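Local coordinates for sister chromatid cohesion protein (Chaetomium thermophilum, PDB 5T8V), which probably helps load cohesin onto chromatin, the modelled chain being the C-terminal, HEAT-repeat part of the cohesin loader Scc2, at residues A[362-367]-A[543-548]; A[483-488]-A[507-512]; A[309-314]-A[425-430]. One frame throughout, in Å; residues are numbered along the deposited sequence.

In the fold
These three contacts fall in one region of a mainly helical, HEAT-repeat chain, on the same side of its centre. Interactions 1 and 2 have centres about 21 Å apart and touch directly, K543 CG lying 3.3 Å from Y510 OH; 507-512 and 543-548 sit on successive helices, and interaction 2 is nested inside the loop closed by interaction 1. Interaction 3 crosses interaction 1 along the sequence, their centres about 22 Å apart; helix 357-391, which carries 362-367, also packs against both segments of interaction 3. Interactions 2 and 3 follow in series, centres about 25 Å apart.

Interaction 1 of 3, residues A[362-367]-A[543-548]; sequences RDLDTI and KICTCY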
loop_
_atom_site.group_PDB
_atom_site.type_symbol
_atom_site.label_atom_id
_atom_site.label_comp_id
_atom_site.label_asym_id
_atom_site.label_seq_id
_atom_site.Cartn_x
_atom_site.Cartn_y
_atom_site.Cartn_z
ATOM N N ARG A 362 26.565 -15.366 -39.497
ATOM C CA ARG A 362 26.443 -16.746 -39.041
ATOM C C ARG A 362 27.740 -17.232 -38.402
ATOM O O ARG A 362 27.716 -17.909 -37.364
ATOM C CB ARG A 362 26.030 -17.644 -40.211
ATOM C CG ARG A 362 25.235 -18.890 -39.823
ATOM C CD ARG A 362 24.056 -18.560 -38.912
ATOM N NE ARG A 362 23.315 -17.387 -39.373
ATOM C CZ ARG A 362 22.637 -16.558 -38.582
ATOM N NH1 ARG A 362 22.605 -16.747 -37.269
ATOM N NH2 ARG A 362 21.993 -15.523 -39.107
ATOM N N ASP A 363 28.882 -16.889 -39.001
ATOM C CA ASP A 363 30.170 -17.160 -38.371
ATOM C C ASP A 363 30.224 -16.562 -36.972
ATOM O O ASP A 363 30.524 -17.257 -35.989
ATOM C CB ASP A 363 31.297 -16.592 -39.232
ATOM C CG ASP A 363 31.485 -17.354 -40.528
ATOM O OD1 ASP A 363 30.676 -18.261 -40.816
ATOM O OD2 ASP A 363 32.444 -17.036 -41.264
ATOM N N LEU A 364 29.932 -15.262 -36.864
ATOM C CA LEU A 364 29.958 -14.621 -35.556
ATOM C C LEU A 364 29.042 -15.342 -34.579
ATOM O O LEU A 364 29.376 -15.496 -33.400
ATOM C CB LEU A 364 29.561 -13.150 -35.672
ATOM C CG LEU A 364 29.448 -12.418 -34.331
ATOM C CD1 LEU A 364 30.741 -12.527 -33.530
ATOM C CD2 LEU A 364 29.088 -10.967 -34.556
ATOM N N ASP A 365 27.882 -15.798 -35.048
ATOM C CA ASP A 365 26.964 -16.515 -34.172
ATOM C C ASP A 365 27.611 -17.787 -33.639
ATOM O O ASP A 365 27.574 -18.060 -32.432
ATOM C CB ASP A 365 25.669 -16.832 -34.921
ATOM C CG ASP A 365 24.657 -17.556 -34.058
ATOM O OD1 ASP A 365 24.108 -16.924 -33.131
ATOM O OD2 ASP A 365 24.401 -18.751 -34.312
ATOM N N THR A 366 28.238 -18.568 -34.527
ATOM C CA THR A 366 28.840 -19.826 -34.095
ATOM C C THR A 366 29.978 -19.590 -33.108
ATOM O O THR A 366 30.171 -20.382 -32.179
ATOM C CB THR A 366 29.346 -20.625 -35.297
ATOM O OG1 THR A 366 30.359 -19.877 -35.982
ATOM C CG2 THR A 366 28.206 -20.950 -36.255
ATOM N N ILE A 367 30.749 -18.515 -33.289
ATOM C CA ILE A 367 31.870 -18.303 -32.375
ATOM C C ILE A 367 31.408 -17.699 -31.050
ATOM O O ILE A 367 31.980 -18.004 -29.996
ATOM C CB ILE A 367 32.956 -17.425 -33.021
ATOM C CG1 ILE A 367 34.208 -17.418 -32.139
ATOM C CG2 ILE A 367 32.451 -16.005 -33.226
ATOM C CD1 ILE A 367 35.391 -16.685 -32.736
ATOM N N LYS A 543 24.811 -9.318 -29.704
ATOM C CA LYS A 543 23.795 -8.322 -30.021
ATOM C C LYS A 543 23.802 -7.972 -31.501
ATOM O O LYS A 543 22.741 -7.713 -32.077
ATOM C CB LYS A 543 23.996 -7.071 -29.170
ATOM C CG LYS A 543 23.605 -7.258 -27.709
ATOM C CD LYS A 543 22.103 -7.451 -27.543
ATOM C CE LYS A 543 21.726 -7.726 -26.097
ATOM N NZ LYS A 543 20.263 -7.982 -25.950
ATOM N N ILE A 544 24.976 -7.962 -32.134
ATOM C CA ILE A 544 25.027 -7.818 -33.586
ATOM C C ILE A 544 24.202 -8.916 -34.246
ATOM O O ILE A 544 23.339 -8.651 -35.094
ATOM C CB ILE A 544 26.487 -7.834 -34.073
ATOM C CG1 ILE A 544 27.209 -6.570 -33.606
ATOM C CG2 ILE A 544 26.559 -7.941 -35.598
ATOM C CD1 ILE A 544 28.708 -6.694 -33.632
ATOM N N CYS A 545 24.448 -10.170 -33.857
ATOM C CA CYS A 545 23.720 -11.283 -34.460
ATOM C C CYS A 545 22.215 -11.143 -34.248
ATOM O O CYS A 545 21.427 -11.331 -35.181
ATOM C CB CYS A 545 24.225 -12.607 -33.891
ATOM S SG CYS A 545 25.940 -12.961 -34.309
ATOM N N THR A 546 21.793 -10.818 -33.024
ATOM C CA THR A 546 20.365 -10.672 -32.756
ATOM C C THR A 546 19.764 -9.550 -33.593
ATOM O O THR A 546 18.667 -9.694 -34.146
ATOM C CB THR A 546 20.132 -10.412 -31.267
ATOM O OG1 THR A 546 20.490 -11.579 -30.520
ATOM C CG2 THR A 546 18.667 -10.068 -30.987
ATOM N N CYS A 547 20.467 -8.422 -33.688
ATOM C CA CYS A 547 19.991 -7.311 -34.504
ATOM C C CYS A 547 19.778 -7.749 -35.946
ATOM O O CYS A 547 18.710 -7.523 -36.526
ATOM C CB CYS A 547 20.987 -6.152 -34.425
ATOM S SG CYS A 547 20.723 -4.819 -35.624
ATOM N N TYR A 548 20.783 -8.399 -36.539
ATOM C CA TYR A 548 20.668 -8.813 -37.934
ATOM C C TYR A 548 19.558 -9.845 -38.119
ATOM O O TYR A 548 18.823 -9.803 -39.114
ATOM C CB TYR A 548 22.004 -9.369 -38.422
ATOM C CG TYR A 548 21.980 -9.887 -39.840
ATOM C CD1 TYR A 548 21.569 -11.184 -40.119
ATOM C CD2 TYR A 548 22.385 -9.089 -40.900
ATOM C CE1 TYR A 548 21.552 -11.667 -41.409
ATOM C CE2 TYR A 548 22.374 -9.565 -42.199
ATOM C CZ TYR A 548 21.955 -10.854 -42.445
ATOM O OH TYR A 548 21.937 -11.341 -43.730
#
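C545 presses its sulphur onto L364 and the start of D365, and this thiol is the hub where helix 357-391 meets helix 527-550. The SG stands anti to its own carbonyl carbon (chi1 -65°) and comes to 3.5 Å from L364 CG. It lies as far from the backbone N of D365, with D365 CB a little beyond, so one atom meets both a branched side chain and the neighbouring main chain. L364 answers with its CD2 branch, which is 3.7 Å from C545 SG and also reaches I544 CG2 at 4.1 Å; the L364 and I544 side chains cross at about a right angle. Two helices far apart in sequence thus pack together in the HEAT-repeat part of the loader, their short segments 9.3 Å apart between axes, with N-to-C directions at 134°.

R362 adds the third share. Its CB leaves CA pointing away from 543-548, but the end of the chain comes nearer, and NH2 approaches Y548 CD1 at 4.5 Å, set obliquely to the ring. The charge itself is directed to D549 through NH2, with D365 OD2 a distant second partner of NH1, in the guanidinium plane. Y548 OH is hydrogen-bonded to H357.

No hydrogen bond links the two segments, so van der Waals packing of the sulphur against leucine carbons and main chain carries the middle of this contact, while the charged and polar groups at its margin are paired largely with residues beyond it.

Interaction 2 of 3, residues A[483-488]-A[507-512]; sequences SLFLSD and TGPYRA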
loop_
_atom_site.group_PDB
_atom_site.type_symbol
_atom_site.label_atom_id
_atom_site.label_comp_id
_atom_site.label_asym_id
_atom_site.label_seq_id
_atom_site.Cartn_x
_atom_site.Cartn_y
_atom_site.Cartn_z
ATOM N N SER A 483 29.406 12.686 -26.748
ATOM C CA SER A 483 28.385 13.045 -25.770
ATOM C C SER A 483 27.044 13.289 -26.446
ATOM O O SER A 483 25.995 12.909 -25.913
ATOM C CB SER A 483 28.815 14.279 -24.981
ATOM O OG SER A 483 30.016 14.036 -24.270
ATOM N N LEU A 484 27.052 13.920 -27.621
ATOM C CA LEU A 484 25.807 14.136 -28.351
ATOM C C LEU A 484 25.191 12.808 -28.776
ATOM O O LEU A 484 24.000 12.559 -28.546
ATOM C CB LEU A 484 26.060 15.029 -29.569
ATOM C CG LEU A 484 26.455 16.484 -29.297
ATOM C CD1 LEU A 484 26.784 17.195 -30.599
ATOM C CD2 LEU A 484 25.355 17.225 -28.559
ATOM N N PHE A 485 25.992 11.941 -29.400
ATOM C CA PHE A 485 25.487 10.639 -29.824
ATOM C C PHE A 485 24.880 9.882 -28.650
ATOM O O PHE A 485 23.763 9.358 -28.740
ATOM C CB PHE A 485 26.614 9.830 -30.464
ATOM C CG PHE A 485 26.189 8.477 -30.949
ATOM C CD1 PHE A 485 25.652 8.318 -32.214
ATOM C CD2 PHE A 485 26.333 7.361 -30.145
ATOM C CE1 PHE A 485 25.263 7.072 -32.666
ATOM C CE2 PHE A 485 25.947 6.114 -30.590
ATOM C CZ PHE A 485 25.412 5.969 -31.851
ATOM N N LEU A 486 25.604 9.823 -27.531
ATOM C CA LEU A 486 25.099 9.135 -26.351
ATOM C C LEU A 486 23.844 9.797 -25.808
ATOM O O LEU A 486 22.980 9.115 -25.253
ATOM C CB LEU A 486 26.173 9.097 -25.264
ATOM C CG LEU A 486 27.439 8.294 -25.554
ATOM C CD1 LEU A 486 28.447 8.505 -24.436
ATOM C CD2 LEU A 486 27.125 6.815 -25.723
ATOM N N SER A 487 23.732 11.119 -25.939
ATOM C CA SER A 487 22.562 11.817 -25.418
ATOM C C SER A 487 21.321 11.473 -26.231
ATOM O O SER A 487 20.269 11.142 -25.669
ATOM C CB SER A 487 22.808 13.325 -25.416
ATOM O OG SER A 487 21.679 14.032 -24.928
ATOM N N ASP A 488 21.424 11.543 -27.560
ATOM C CA ASP A 488 20.298 11.149 -28.400
ATOM C C ASP A 488 19.950 9.682 -28.187
ATOM O O ASP A 488 18.771 9.321 -28.069
ATOM C CB ASP A 488 20.621 11.420 -29.870
ATOM C CG ASP A 488 19.489 11.027 -30.801
ATOM O OD1 ASP A 488 18.445 11.713 -30.791
ATOM O OD2 ASP A 488 19.646 10.036 -31.547
ATOM N N THR A 507 30.906 2.905 -33.671
ATOM C CA THR A 507 31.320 4.025 -32.835
ATOM C C THR A 507 30.319 4.306 -31.722
ATOM O O THR A 507 30.260 5.430 -31.214
ATOM C CB THR A 507 31.516 5.280 -33.685
ATOM O OG1 THR A 507 30.263 5.675 -34.256
ATOM C CG2 THR A 507 32.517 5.021 -34.799
ATOM N N GLY A 508 29.535 3.302 -31.330
ATOM C CA GLY A 508 28.477 3.485 -30.368
ATOM C C GLY A 508 28.892 3.155 -28.947
ATOM O O GLY A 508 30.073 3.225 -28.588
ATOM N N PRO A 509 27.919 2.782 -28.107
ATOM C CA PRO A 509 28.231 2.595 -26.679
ATOM C C PRO A 509 29.179 1.442 -26.400
ATOM O O PRO A 509 30.057 1.573 -25.540
ATOM C CB PRO A 509 26.849 2.368 -26.049
ATOM C CG PRO A 509 25.992 1.886 -27.167
ATOM C CD PRO A 509 26.488 2.582 -28.390
ATOM N N TYR A 510 29.023 0.306 -27.084
ATOM C CA TYR A 510 29.946 -0.806 -26.873
ATOM C C TYR A 510 31.384 -0.375 -27.133
ATOM O O TYR A 510 32.283 -0.632 -26.321
ATOM C CB TYR A 510 29.567 -1.980 -27.775
ATOM C CG TYR A 510 28.392 -2.783 -27.272
ATOM C CD1 TYR A 510 28.572 -3.805 -26.352
ATOM C CD2 TYR A 510 27.103 -2.522 -27.716
ATOM C CE1 TYR A 510 27.503 -4.541 -25.886
ATOM C CE2 TYR A 510 26.027 -3.255 -27.256
ATOM C CZ TYR A 510 26.234 -4.262 -26.342
ATOM O OH TYR A 510 25.169 -4.993 -25.881
ATOM N N ARG A 511 31.616 0.294 -28.264
ATOM C CA ARG A 511 32.946 0.799 -28.581
ATOM C C ARG A 511 33.487 1.674 -27.458
ATOM O O ARG A 511 34.627 1.501 -27.017
ATOM C CB ARG A 511 32.898 1.587 -29.889
ATOM C CG ARG A 511 34.260 2.044 -30.395
ATOM C CD ARG A 511 34.993 0.938 -31.134
ATOM N NE ARG A 511 35.528 1.432 -32.400
ATOM C CZ ARG A 511 36.749 1.929 -32.564
ATOM N NH1 ARG A 511 37.594 1.995 -31.543
ATOM N NH2 ARG A 511 37.129 2.358 -33.759
ATOM N N ALA A 512 32.683 2.631 -26.989
ATOM C CA ALA A 512 33.154 3.561 -25.966
ATOM C C ALA A 512 33.500 2.829 -24.676
ATOM O O ALA A 512 34.548 3.076 -24.068
ATOM C CB ALA A 512 32.100 4.636 -25.707
#
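F485 reaches from helix 481-494 to the start of helix 509-520, and it is the first residue along 483-488 to touch the other segment. Its CG is anti to the backbone N (chi1 -179°), and from there the ring brings a single rim atom to the partner. CE2 lies 3.7 Å from G508 CA, an approach oblique to the ring. The same CE2 is 4.2 Å from P509 CD, which comes in at the ring edge, near its plane, and the two side chains cross at about a right angle. T507 O is farther off, at 4.4 Å from F485 CE2, again obliquely.

L486 follows one position on and brings in an aliphatic branch. The end of its side chain comes nearer to 507-512, and CD2 rests 4.5 Å from P509 CB, a loose contact. L486 CA and P509 CA form the nearest CA pair between the segments, 7.3 Å apart. Helix 590-602 closes the same corner, its S596 touching L486 and its I600 touching P509.

In this corner of the HEAT-repeat part of the chain, the side of helix 481-494 meets the N-terminal end of helix 509-520. There G508 is the N-cap and P509 opens the helix, where a proline fits because a first-turn residue needs no N-H for the helix ladder. The ladder starts at once, A512 N bonding to G508 O at 3.1 Å.

With no hydrogen bond between the segments, the chemistry is that of an aromatic rim and a leucine methyl laid against G508 CA and the proline ring; within this pair of segments the contact rests on modest apolar burial rather than on directional bonds.

Interaction 3 of 3, residues A[309-314]-A[425-430]; sequences LIMRLV and ELLLRL
V314 and L427 interlock, each offering two methyl groups to the other helix, and together they make most of the surface shared by 309-314 and 425-430. V314 works as a fork. CG1, anti to the backbone N (chi1 175°), lies 3.9 Å from L426 CD2, and CG2 lies 4.1 Å from L427 CD2. Its two prongs thus divide between two consecutive leucines of the opposing helix.

L427 is the larger bump, and the hollow that takes it is lined by three residues of 309-314. While its CD2 sits by V314, its CD1 meets M311 CG at 3.9 Å and I310 CG2 at 4.3 Å. Positions 310, 311 and 314 lie on one side of a helical turn, so the isobutyl group drops between their side chains. On the M311 side it is CG that does the touching, and M311 and L427 cross obliquely.

Buried aliphatic packing of this kind between helices is consistent with the HEAT-repeat architecture of this part of the loader. Here helix 305-315 and helix 423-440 run nearly perpendicular over these segments, at 95°, and their axes stay 11.0 Å apart. Helix 357-391 borders the pair, its V382 against I310 and its A375 and A379 against L426, and F412 of helix 402-414 touches both M311 and L427.

L426 also reaches forward along its own helix: CD1 lies over one face of the R429 guanidinium, offset toward the rim. That guanidinium grips E425 side-on, NE to OE2 at 3.1 Å and NH2 to OE1 at 3.2 Å, with OE2 close to the guanidinium plane.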
loop_
_atom_site.group_PDB
_atom_site.type_symbol
_atom_site.label_atom_id
_atom_site.label_comp_id
_atom_site.label_asym_id
_atom_site.label_seq_id
_atom_site.Cartn_x
_atom_site.Cartn_y
_atom_site.Cartn_z
ATOM N N LEU A 309 34.821 -12.276 -6.580
ATOM C CA LEU A 309 35.325 -13.518 -7.157
ATOM C C LEU A 309 34.245 -14.220 -7.967
ATOM O O LEU A 309 34.490 -14.655 -9.094
ATOM C CB LEU A 309 35.857 -14.444 -6.063
ATOM C CG LEU A 309 36.298 -15.824 -6.571
ATOM C CD1 LEU A 309 37.426 -15.691 -7.587
ATOM C CD2 LEU A 309 36.714 -16.716 -5.425
ATOM N N ILE A 310 33.044 -14.355 -7.401
ATOM C CA ILE A 310 31.933 -14.967 -8.129
ATOM C C ILE A 310 31.773 -14.307 -9.492
ATOM O O ILE A 310 31.781 -14.973 -10.538
ATOM C CB ILE A 310 30.639 -14.868 -7.301
ATOM C CG1 ILE A 310 30.718 -15.773 -6.066
ATOM C CG2 ILE A 310 29.411 -15.206 -8.150
ATOM C CD1 ILE A 310 30.694 -17.267 -6.364
ATOM N N MET A 311 31.638 -12.980 -9.499
ATOM C CA MET A 311 31.445 -12.278 -10.761
ATOM C C MET A 311 32.613 -12.524 -11.707
ATOM O O MET A 311 32.410 -12.789 -12.898
ATOM C CB MET A 311 31.252 -10.787 -10.499
ATOM C CG MET A 311 30.076 -10.496 -9.579
ATOM S SD MET A 311 29.926 -8.759 -9.154
ATOM C CE MET A 311 29.339 -8.135 -10.703
ATOM N N ARG A 312 33.843 -12.471 -11.190
ATOM C CA ARG A 312 35.009 -12.754 -12.023
ATOM C C ARG A 312 34.899 -14.125 -12.678
ATOM O O ARG A 312 35.164 -14.276 -13.876
ATOM C CB ARG A 312 36.286 -12.664 -11.189
ATOM C CG ARG A 312 36.774 -11.247 -10.956
ATOM C CD ARG A 312 38.228 -11.234 -10.517
ATOM N NE ARG A 312 39.111 -11.788 -11.537
ATOM C CZ ARG A 312 40.425 -11.920 -11.395
ATOM N NH1 ARG A 312 41.018 -11.538 -10.272
ATOM N NH2 ARG A 312 41.149 -12.436 -12.380
ATOM N N LEU A 313 34.516 -15.141 -11.902
ATOM C CA LEU A 313 34.324 -16.473 -12.466
ATOM C C LEU A 313 33.270 -16.452 -13.561
ATOM O O LEU A 313 33.396 -17.159 -14.568
ATOM C CB LEU A 313 33.924 -17.461 -11.368
ATOM C CG LEU A 313 34.922 -17.702 -10.233
ATOM C CD1 LEU A 313 34.412 -18.806 -9.319
ATOM C CD2 LEU A 313 36.298 -18.046 -10.771
ATOM N N VAL A 314 32.221 -15.647 -13.386
ATOM C CA VAL A 314 31.211 -15.549 -14.434
ATOM C C VAL A 314 31.788 -14.907 -15.691
ATOM O O VAL A 314 31.353 -15.224 -16.804
ATOM C CB VAL A 314 29.980 -14.781 -13.925
ATOM C CG1 VAL A 314 28.971 -14.566 -15.056
ATOM C CG2 VAL A 314 29.333 -15.529 -12.773
ATOM N N GLU A 425 24.771 -7.698 -14.274
ATOM C CA GLU A 425 23.500 -7.733 -14.982
ATOM C C GLU A 425 23.086 -9.159 -15.312
ATOM O O GLU A 425 21.889 -9.443 -15.405
ATOM C CB GLU A 425 23.579 -6.895 -16.259
ATOM C CG GLU A 425 22.286 -6.866 -17.081
ATOM C CD GLU A 425 22.128 -8.070 -17.993
ATOM O OE1 GLU A 425 23.144 -8.739 -18.286
ATOM O OE2 GLU A 425 20.985 -8.353 -18.413
ATOM N N LEU A 426 24.047 -10.062 -15.501
ATOM C CA LEU A 426 23.708 -11.440 -15.839
ATOM C C LEU A 426 23.204 -12.196 -14.615
ATOM O O LEU A 426 22.163 -12.868 -14.668
ATOM C CB LEU A 426 24.925 -12.139 -16.449
ATOM C CG LEU A 426 24.761 -13.614 -16.818
ATOM C CD1 LEU A 426 23.546 -13.836 -17.701
ATOM C CD2 LEU A 426 26.019 -14.110 -17.510
ATOM N N LEU A 427 23.928 -12.089 -13.499
ATOM C CA LEU A 427 23.478 -12.707 -12.258
ATOM C C LEU A 427 22.121 -12.155 -11.840
ATOM O O LEU A 427 21.203 -12.913 -11.500
ATOM C CB LEU A 427 24.519 -12.480 -11.165
ATOM C CG LEU A 427 25.844 -13.216 -11.369
ATOM C CD1 LEU A 427 26.944 -12.576 -10.550
ATOM C CD2 LEU A 427 25.689 -14.679 -10.996
ATOM N N LEU A 428 21.975 -10.828 -11.870
ATOM C CA LEU A 428 20.699 -10.211 -11.523
ATOM C C LEU A 428 19.605 -10.596 -12.507
ATOM O O LEU A 428 18.440 -10.726 -12.119
ATOM C CB LEU A 428 20.851 -8.692 -11.473
ATOM C CG LEU A 428 21.669 -8.136 -10.308
ATOM C CD1 LEU A 428 22.033 -6.680 -10.564
ATOM C CD2 LEU A 428 20.900 -8.274 -9.007
ATOM N N ARG A 429 19.953 -10.772 -13.783
ATOM C CA ARG A 429 18.963 -11.167 -14.779
ATOM C C ARG A 429 18.408 -12.550 -14.472
ATOM O O ARG A 429 17.188 -12.746 -14.419
ATOM C CB ARG A 429 19.582 -11.141 -16.177
ATOM C CG ARG A 429 18.602 -11.449 -17.303
ATOM C CD ARG A 429 19.292 -12.148 -18.464
ATOM N NE ARG A 429 20.409 -11.371 -18.992
ATOM C CZ ARG A 429 21.270 -11.822 -19.898
ATOM N NH1 ARG A 429 21.153 -13.051 -20.382
ATOM N NH2 ARG A 429 22.256 -11.042 -20.319
ATOM N N LEU A 430 19.293 -13.529 -14.273
ATOM C CA LEU A 430 18.823 -14.880 -13.988
ATOM C C LEU A 430 18.084 -14.933 -12.657
ATOM O O LEU A 430 17.059 -15.617 -12.532
ATOM C CB LEU A 430 19.999 -15.854 -13.997
ATOM C CG LEU A 430 20.776 -15.910 -15.314
ATOM C CD1 LEU A 430 21.935 -16.873 -15.194
ATOM C CD2 LEU A 430 19.877 -16.306 -16.470
#